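Local structure of carbonic anhydrase (Porphyridium purpureum, 1DDZ) at the interface of chains A and B. The protein catalyses the reversible hydration of carbon dioxide to hydrogencarbonate, as a zinc-dependent beta-class carbonic anhydrase with two carbonic anhydrase repeats in each chain. Sequence-based numbering; all coordinates share one arbitrary frame. Chains: chain A/B, Carbonic anhydrase.

Contact 1: the interface of chains A and B. Residues chain A 410, 413-414; chain B 14, 440, 443.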
loop_
_atom_site.group_PDB
_atom_site.type_symbol
_atom_site.label_atom_id
_atom_site.label_comp_id
_atom_site.label_asym_id
_atom_site.label_seq_id
_atom_site.Cartn_x
_atom_site.Cartn_y
_atom_site.Cartn_z
ATOM N N ARG A 410 -12.560 -4.345 -12.929
ATOM C CA ARG A 410 -12.457 -4.765 -14.315
ATOM C C ARG A 410 -12.144 -6.257 -14.392
ATOM O O ARG A 410 -12.657 -6.957 -15.258
ATOM C CB ARG A 410 -11.398 -3.953 -15.046
ATOM C CG ARG A 410 -11.936 -2.674 -15.651
ATOM C CD ARG A 410 -12.905 -2.976 -16.783
ATOM N NE ARG A 410 -12.619 -2.092 -17.896
ATOM C CZ ARG A 410 -12.052 -2.453 -19.040
ATOM N NH1 ARG A 410 -11.725 -3.710 -19.291
ATOM N NH2 ARG A 410 -11.689 -1.513 -19.884
ATOM N N ARG A 413 -15.296 -8.135 -14.034
ATOM C CA ARG A 413 -16.083 -8.092 -15.253
ATOM C C ARG A 413 -15.566 -9.140 -16.217
ATOM O O ARG A 413 -16.321 -10.004 -16.675
ATOM C CB ARG A 413 -15.977 -6.720 -15.909
ATOM C CG ARG A 413 -17.095 -6.472 -16.881
ATOM C CD ARG A 413 -16.866 -5.262 -17.749
ATOM N NE ARG A 413 -15.987 -5.648 -18.825
ATOM C CZ ARG A 413 -16.318 -5.633 -20.105
ATOM N NH1 ARG A 413 -17.524 -5.235 -20.489
ATOM N NH2 ARG A 413 -15.430 -6.025 -21.004
ATOM N N ARG A 414 -14.261 -9.073 -16.470
ATOM C CA ARG A 414 -13.566 -9.973 -17.381
ATOM C C ARG A 414 -13.718 -11.427 -17.061
ATOM O O ARG A 414 -13.820 -12.230 -17.955
ATOM C CB ARG A 414 -12.086 -9.640 -17.433
ATOM C CG ARG A 414 -11.259 -10.644 -18.191
ATOM C CD ARG A 414 -9.829 -10.174 -18.407
ATOM N NE ARG A 414 -9.184 -9.821 -17.151
ATOM C CZ ARG A 414 -8.079 -10.391 -16.685
ATOM N NH1 ARG A 414 -7.477 -11.367 -17.367
ATOM N NH2 ARG A 414 -7.558 -9.956 -15.542
ATOM N N GLU B 14 -8.053 -6.973 -23.968
ATOM C CA GLU B 14 -8.622 -8.274 -23.598
ATOM C C GLU B 14 -8.507 -9.306 -24.727
ATOM O O GLU B 14 -8.061 -10.425 -24.517
ATOM C CB GLU B 14 -10.085 -8.097 -23.181
ATOM C CG GLU B 14 -10.284 -7.957 -21.655
ATOM C CD GLU B 14 -11.457 -7.064 -21.225
ATOM O OE1 GLU B 14 -11.472 -6.655 -20.036
ATOM O OE2 GLU B 14 -12.355 -6.759 -22.049
ATOM N N GLU B 440 -0.326 -12.861 -17.063
ATOM C CA GLU B 440 -1.296 -12.107 -16.291
ATOM C C GLU B 440 -0.705 -10.761 -15.806
ATOM O O GLU B 440 -1.381 -9.734 -15.845
ATOM C CB GLU B 440 -1.724 -12.951 -15.098
ATOM C CG GLU B 440 -3.179 -12.799 -14.686
ATOM C CD GLU B 440 -4.161 -13.380 -15.704
ATOM O OE1 GLU B 440 -4.620 -12.611 -16.560
ATOM O OE2 GLU B 440 -4.493 -14.588 -15.630
ATOM N N HIS B 443 -0.488 -8.336 -18.632
ATOM C CA HIS B 443 -1.822 -7.802 -18.868
ATOM C C HIS B 443 -2.033 -6.595 -17.952
ATOM O O HIS B 443 -2.375 -5.510 -18.425
ATOM C CB HIS B 443 -2.875 -8.873 -18.608
ATOM C CG HIS B 443 -4.215 -8.567 -19.206
ATOM N ND1 HIS B 443 -5.173 -9.533 -19.435
ATOM C CD2 HIS B 443 -4.779 -7.393 -19.581
ATOM C CE1 HIS B 443 -6.267 -8.972 -19.913
ATOM N NE2 HIS B 443 -6.053 -7.675 -20.009
HETATM O O HOH W 1 -13.296 -6.306 -17.868
#
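The carboxylate oxygen OE1 of B:Glu14 is gripped by a guanidinium and a water at the chain A-chain B interface of this beta-class carbonic anhydrase. NH1 of A:Arg410 forms a salt bridge to OE1 of B:Glu14 at 3.0 Å. The oxygen lies at the guanidinium edge, but the N-H points elsewhere, so the pairing is one of charge. The bound water lies 2.9 Å from the same OE1 of B:Glu14. It also pairs with the backbone O of A:Arg410 and, almost straight, with NE of A:Arg413 at 2.9 Å. OE2 of B:Glu14 forms a salt bridge to NH2 of A:Arg413 at 3.3 Å, with a weak hydrogen bond and the two planes only 17° apart. A:Arg414 reaches further across. Its CG is anti to the backbone N (chi1 171°), and a bend at chi3 carries the guanidinium to B:Glu440 and B:His443. NH1 of A:Arg414 donates to OE1 of B:Glu440 at 3.2 Å, nearly straight, meeting the oxygen from above the carboxylate plane. CE1 of B:His443 lies over one guanidinium face, toward its rim, 4.0 Å from CZ of A:Arg414. An alanine at A:Arg414 would probably leave B:Glu440 without its cationic mate and B:His443 CE1 without the flat group it packs on.

Contact 2: the interface of chains A and B. Residues chain A 105, 107, 110, 195, 400-401, 404; chain B 147, 150, 359, 361, 364.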
loop_
_atom_site.group_PDB
_atom_site.type_symbol
_atom_site.label_atom_id
_atom_site.label_comp_id
_atom_site.label_asym_id
_atom_site.label_seq_id
_atom_site.Cartn_x
_atom_site.Cartn_y
_atom_site.Cartn_z
ATOM N N SER A 105 1.481 7.006 0.858
ATOM C CA SER A 105 1.405 6.026 -0.206
ATOM C C SER A 105 0.313 4.977 -0.077
ATOM O O SER A 105 0.329 3.999 -0.796
ATOM C CB SER A 105 2.785 5.385 -0.415
ATOM O OG SER A 105 3.374 5.064 0.832
ATOM N N ILE A 107 -2.871 3.577 -1.130
ATOM C CA ILE A 107 -3.748 3.684 -2.287
ATOM C C ILE A 107 -5.220 3.618 -1.908
ATOM O O ILE A 107 -6.041 4.144 -2.634
ATOM C CB ILE A 107 -3.436 2.612 -3.363
ATOM C CG1 ILE A 107 -4.199 2.905 -4.655
ATOM C CG2 ILE A 107 -3.777 1.235 -2.827
ATOM C CD1 ILE A 107 -3.452 3.704 -5.630
ATOM N N LEU A 110 -5.648 7.253 -1.044
ATOM C CA LEU A 110 -5.449 8.048 -2.237
ATOM C C LEU A 110 -6.574 7.906 -3.298
ATOM O O LEU A 110 -6.968 8.896 -3.926
ATOM C CB LEU A 110 -4.096 7.707 -2.854
ATOM C CG LEU A 110 -2.829 8.034 -2.060
ATOM C CD1 LEU A 110 -1.597 7.482 -2.763
ATOM C CD2 LEU A 110 -2.733 9.520 -1.909
ATOM N N SER A 195 -0.567 14.594 -4.115
ATOM C CA SER A 195 -0.490 15.154 -5.466
ATOM C C SER A 195 -1.890 15.673 -5.861
ATOM O O SER A 195 -2.049 16.716 -6.469
ATOM C CB SER A 195 -0.020 14.074 -6.450
ATOM O OG SER A 195 -0.777 12.879 -6.308
ATOM N N GLY A 400 -4.391 8.458 -12.120
ATOM C CA GLY A 400 -3.378 7.604 -11.526
ATOM C C GLY A 400 -3.697 6.814 -10.283
ATOM O O GLY A 400 -3.224 5.689 -10.134
ATOM N N LEU A 401 -4.489 7.364 -9.378
ATOM C CA LEU A 401 -4.775 6.619 -8.169
ATOM C C LEU A 401 -6.114 5.900 -8.180
ATOM O O LEU A 401 -6.171 4.693 -7.953
ATOM C CB LEU A 401 -4.597 7.523 -6.940
ATOM C CG LEU A 401 -3.169 8.081 -7.056
ATOM C CD1 LEU A 401 -3.135 9.565 -6.894
ATOM C CD2 LEU A 401 -2.212 7.398 -6.137
ATOM N N ASN A 404 -6.412 3.069 -11.193
ATOM C CA ASN A 404 -5.624 1.834 -11.065
ATOM C C ASN A 404 -6.252 0.971 -9.966
ATOM O O ASN A 404 -6.345 -0.255 -10.068
ATOM C CB ASN A 404 -4.151 2.141 -10.836
ATOM C CG ASN A 404 -3.497 2.643 -12.092
ATOM O OD1 ASN A 404 -3.670 2.054 -13.157
ATOM N ND2 ASN A 404 -2.830 3.797 -12.010
ATOM N N LEU B 147 1.149 10.665 -9.440
ATOM C CA LEU B 147 1.173 9.414 -8.657
ATOM C C LEU B 147 2.433 9.255 -7.792
ATOM O O LEU B 147 2.340 9.095 -6.575
ATOM C CB LEU B 147 1.063 8.214 -9.611
ATOM C CG LEU B 147 1.043 6.713 -9.266
ATOM C CD1 LEU B 147 2.265 6.253 -8.482
ATOM C CD2 LEU B 147 -0.217 6.366 -8.553
ATOM N N ASN B 150 3.362 10.953 -4.328
ATOM C CA ASN B 150 2.824 10.411 -3.085
ATOM C C ASN B 150 3.831 9.439 -2.466
ATOM O O ASN B 150 3.998 9.363 -1.252
ATOM C CB ASN B 150 1.478 9.756 -3.353
ATOM C CG ASN B 150 0.473 10.737 -3.912
ATOM O OD1 ASN B 150 0.068 11.688 -3.238
ATOM N ND2 ASN B 150 0.091 10.535 -5.171
ATOM N N SER B 359 -3.247 -2.138 -8.032
ATOM C CA SER B 359 -3.154 -1.036 -7.094
ATOM C C SER B 359 -1.886 -0.975 -6.240
ATOM O O SER B 359 -1.879 -0.274 -5.254
ATOM C CB SER B 359 -4.369 -1.077 -6.177
ATOM O OG SER B 359 -4.595 -2.413 -5.778
ATOM N N MET B 361 1.334 0.466 -5.106
ATOM C CA MET B 361 2.080 1.728 -5.240
ATOM C C MET B 361 3.577 1.565 -5.527
ATOM O O MET B 361 4.153 2.342 -6.297
ATOM C CB MET B 361 1.860 2.639 -4.020
ATOM C CG MET B 361 0.493 3.282 -3.955
ATOM S SD MET B 361 0.258 4.445 -5.274
ATOM C CE MET B 361 1.268 5.797 -4.760
ATOM N N LEU B 364 3.489 0.745 -9.211
ATOM C CA LEU B 364 3.037 1.920 -9.983
ATOM C C LEU B 364 4.027 3.087 -10.031
ATOM O O LEU B 364 4.181 3.729 -11.076
ATOM C CB LEU B 364 1.685 2.421 -9.462
ATOM C CG LEU B 364 0.537 1.412 -9.634
ATOM C CD1 LEU B 364 -0.707 1.848 -8.842
ATOM C CD2 LEU B 364 0.251 1.239 -11.129
#
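The flat amide of B:Asn150 meets A:Ser195 with both of its polar atoms. OD1 of B:Asn150 accepts from the backbone N of A:Ser195 at 3.1 Å, with the donor tilted 28° from the carbonyl plane. ND2 of B:Asn150 donates to the hydroxyl OG of A:Ser195 at 2.7 Å, also somewhat out of the amide plane. The same ND2 donates within its chain to the backbone O of B:Leu147, 3.0 Å away. Together these bonds should fix the rotation of the amide. A:Leu110 reaches it tip to tip, with CD2 3.8 Å from OD1 of B:Asn150. Beside this pair, B:Met361 bends at chi2 and chi3 (-67° and -74°), which folds its thioether among apolar groups of chain A. SD of B:Met361 lies 3.8 Å from CD1 of A:Ile107 and 3.9 Å from CD2 of A:Leu401. Its CE touches CD1 of A:Leu110. The CD2 methyls of A:Leu401 and B:Leu147 press tightly together at 3.3 Å. At the far end, CD1 of B:Leu364 lies against CB of A:Asn404, the side chains running antiparallel. ND2 of A:Asn404 donates to the backbone O of A:Gly400 in its own chain. This mostly apolar patch probably helps to hold the two chains together, and the A:Ser195-B:Asn150 pair may help to fix their register.

Contact 3: the interface of chains A and B. Residues chain A 232, 234, 238, 263-264, 268; chain B 139-140, 156, 159, 175.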
loop_
_atom_site.group_PDB
_atom_site.type_symbol
_atom_site.label_atom_id
_atom_site.label_comp_id
_atom_site.label_asym_id
_atom_site.label_seq_id
_atom_site.Cartn_x
_atom_site.Cartn_y
_atom_site.Cartn_z
ATOM N N ASP A 232 2.994 22.997 -1.339
ATOM C CA ASP A 232 3.917 22.194 -0.575
ATOM C C ASP A 232 5.217 22.117 -1.358
ATOM O O ASP A 232 6.117 21.399 -0.983
ATOM C CB ASP A 232 3.347 20.802 -0.317
ATOM C CG ASP A 232 4.148 20.036 0.704
ATOM O OD1 ASP A 232 4.709 20.688 1.581
ATOM O OD2 ASP A 232 4.230 18.795 0.637
ATOM N N ILE A 234 8.928 22.768 -2.786
ATOM C CA ILE A 234 10.236 23.161 -2.280
ATOM C C ILE A 234 11.247 23.135 -3.409
ATOM O O ILE A 234 12.406 23.439 -3.186
ATOM C CB ILE A 234 10.778 22.262 -1.138
ATOM C CG1 ILE A 234 10.943 20.826 -1.621
ATOM C CG2 ILE A 234 9.924 22.382 0.107
ATOM C CD1 ILE A 234 11.784 19.967 -0.688
ATOM N N TYR A 238 15.667 24.569 -4.752
ATOM C CA TYR A 238 16.725 23.727 -5.314
ATOM C C TYR A 238 16.907 23.743 -6.799
ATOM O O TYR A 238 17.847 23.147 -7.300
ATOM C CB TYR A 238 16.507 22.280 -4.910
ATOM C CG TYR A 238 16.505 22.111 -3.428
ATOM C CD1 TYR A 238 15.300 22.085 -2.706
ATOM C CD2 TYR A 238 17.707 22.044 -2.723
ATOM C CE1 TYR A 238 15.301 22.008 -1.300
ATOM C CE2 TYR A 238 17.718 21.964 -1.340
ATOM C CZ TYR A 238 16.525 21.949 -0.631
ATOM O OH TYR A 238 16.671 21.884 0.734
ATOM N N GLY A 263 14.926 26.278 3.416
ATOM C CA GLY A 263 13.592 26.652 2.998
ATOM C C GLY A 263 12.506 25.647 3.381
ATOM O O GLY A 263 12.717 24.421 3.394
ATOM N N GLU A 264 11.332 26.170 3.703
ATOM C CA GLU A 264 10.188 25.345 4.039
ATOM C C GLU A 264 9.078 25.843 3.118
ATOM O O GLU A 264 9.079 26.997 2.713
ATOM C CB GLU A 264 9.822 25.461 5.527
ATOM C CG GLU A 264 9.369 26.830 6.037
ATOM C CD GLU A 264 8.867 26.779 7.490
ATOM O OE1 GLU A 264 8.484 27.840 8.033
ATOM O OE2 GLU A 264 8.844 25.679 8.098
ATOM N N ASP A 268 4.410 23.790 5.018
ATOM C CA ASP A 268 5.190 23.615 6.245
ATOM C C ASP A 268 4.860 24.733 7.244
ATOM O O ASP A 268 4.545 24.479 8.400
ATOM C CB ASP A 268 6.702 23.618 5.930
ATOM C CG ASP A 268 7.180 22.331 5.244
ATOM O OD1 ASP A 268 6.685 21.231 5.560
ATOM O OD2 ASP A 268 8.086 22.411 4.391
ATOM N N ALA B 139 12.471 14.390 -5.250
ATOM C CA ALA B 139 11.804 14.820 -4.021
ATOM C C ALA B 139 12.133 16.271 -3.640
ATOM O O ALA B 139 11.327 16.940 -3.017
ATOM C CB ALA B 139 12.166 13.866 -2.864
ATOM N N LEU B 140 13.345 16.723 -3.958
ATOM C CA LEU B 140 13.796 18.086 -3.642
ATOM C C LEU B 140 13.606 19.088 -4.783
ATOM O O LEU B 140 13.233 20.245 -4.562
ATOM C CB LEU B 140 15.298 18.106 -3.269
ATOM C CG LEU B 140 15.848 17.541 -1.952
ATOM C CD1 LEU B 140 17.355 17.770 -1.864
ATOM C CD2 LEU B 140 15.173 18.164 -0.756
ATOM N N ARG B 156 10.360 13.272 1.765
ATOM C CA ARG B 156 10.100 14.612 2.286
ATOM C C ARG B 156 10.016 14.573 3.806
ATOM O O ARG B 156 10.413 15.515 4.485
ATOM C CB ARG B 156 8.802 15.128 1.706
ATOM C CG ARG B 156 8.970 15.601 0.318
ATOM C CD ARG B 156 9.672 16.928 0.374
ATOM N NE ARG B 156 9.020 17.821 -0.555
ATOM C CZ ARG B 156 8.231 18.838 -0.234
ATOM N NH1 ARG B 156 7.975 19.172 1.027
ATOM N NH2 ARG B 156 7.602 19.447 -1.209
ATOM N N ARG B 159 13.481 14.745 5.053
ATOM C CA ARG B 159 14.039 16.094 5.032
ATOM C C ARG B 159 13.458 16.888 6.194
ATOM O O ARG B 159 14.163 17.610 6.886
ATOM C CB ARG B 159 13.733 16.808 3.718
ATOM C CG ARG B 159 14.588 18.049 3.496
ATOM C CD ARG B 159 14.140 18.912 2.301
ATOM N NE ARG B 159 13.003 19.759 2.651
ATOM C CZ ARG B 159 13.000 21.091 2.643
ATOM N NH1 ARG B 159 14.073 21.792 2.284
ATOM N NH2 ARG B 159 11.921 21.725 3.075
ATOM N N GLU B 175 23.878 18.685 0.223
ATOM C CA GLU B 175 22.562 18.477 0.803
ATOM C C GLU B 175 21.869 17.234 0.249
ATOM O O GLU B 175 21.127 16.559 0.973
ATOM C CB GLU B 175 21.692 19.718 0.620
ATOM C CG GLU B 175 20.403 19.665 1.416
ATOM C CD GLU B 175 19.669 20.991 1.447
ATOM O OE1 GLU B 175 18.572 21.026 2.034
ATOM O OE2 GLU B 175 20.179 21.998 0.899
#
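Helix 147-161 of chain B presents two arginines, B:Arg156 and B:Arg159, to loop segments of chain A. NH2 of B:Arg156 donates to the backbone O of A:Asp232 at 2.5 Å, nearly straight and in the guanidinium plane. Its NH1 forms a looser salt bridge to OD1 of A:Asp232 at 3.6 Å. NH2 of B:Arg159 donates to the backbone O of A:Gly263 at 2.8 Å, in the carbonyl plane. A:Ile234 wedges between the two arginines. Its CG1 sits over one face of the B:Arg156 guanidinium, 3.6 Å from CZ. Its CD1 lies over a face of B:Arg159, 3.7 Å from that CZ, and also touches CD2 of B:Leu140. A chi1 of 61° on A:Ile234 turns CG1 and CD1 toward both cations. The phenol OH of A:Tyr238 donates to OE1 of B:Glu175 at 2.5 Å, from above the carboxylate plane. NH1 of B:Arg159 approaches this OH at the ring edge, in a weak bond of 3.0 Å. CB of B:Leu140 lies over one face of the ring, toward the rim. The chain A residues sit in the loops flanking the 3-10 helix 235-237 and near the start of helix 266-279. They pack against helices 134-141, 147-161 and 172-193 of chain B.

The three contacts run along one two-fold symmetric interface. The C-alpha centres of contact 1 and contact 2 are about 20 Å apart, those of contact 2 and contact 3 about 21 Å, and those of contact 1 and contact 3 about 40 Å. Contact 2 therefore lies between the other two. Helix 147-161 of chain B serves both contact 2 and contact 3, so a shift of this helix would probably affect both patches. Contact 1 uses other helices, 407-414 of chain A and 12-25 and 426-447 of chain B. Each has a symmetry twin; if the deposited pair is biological, the twins would double these contacts.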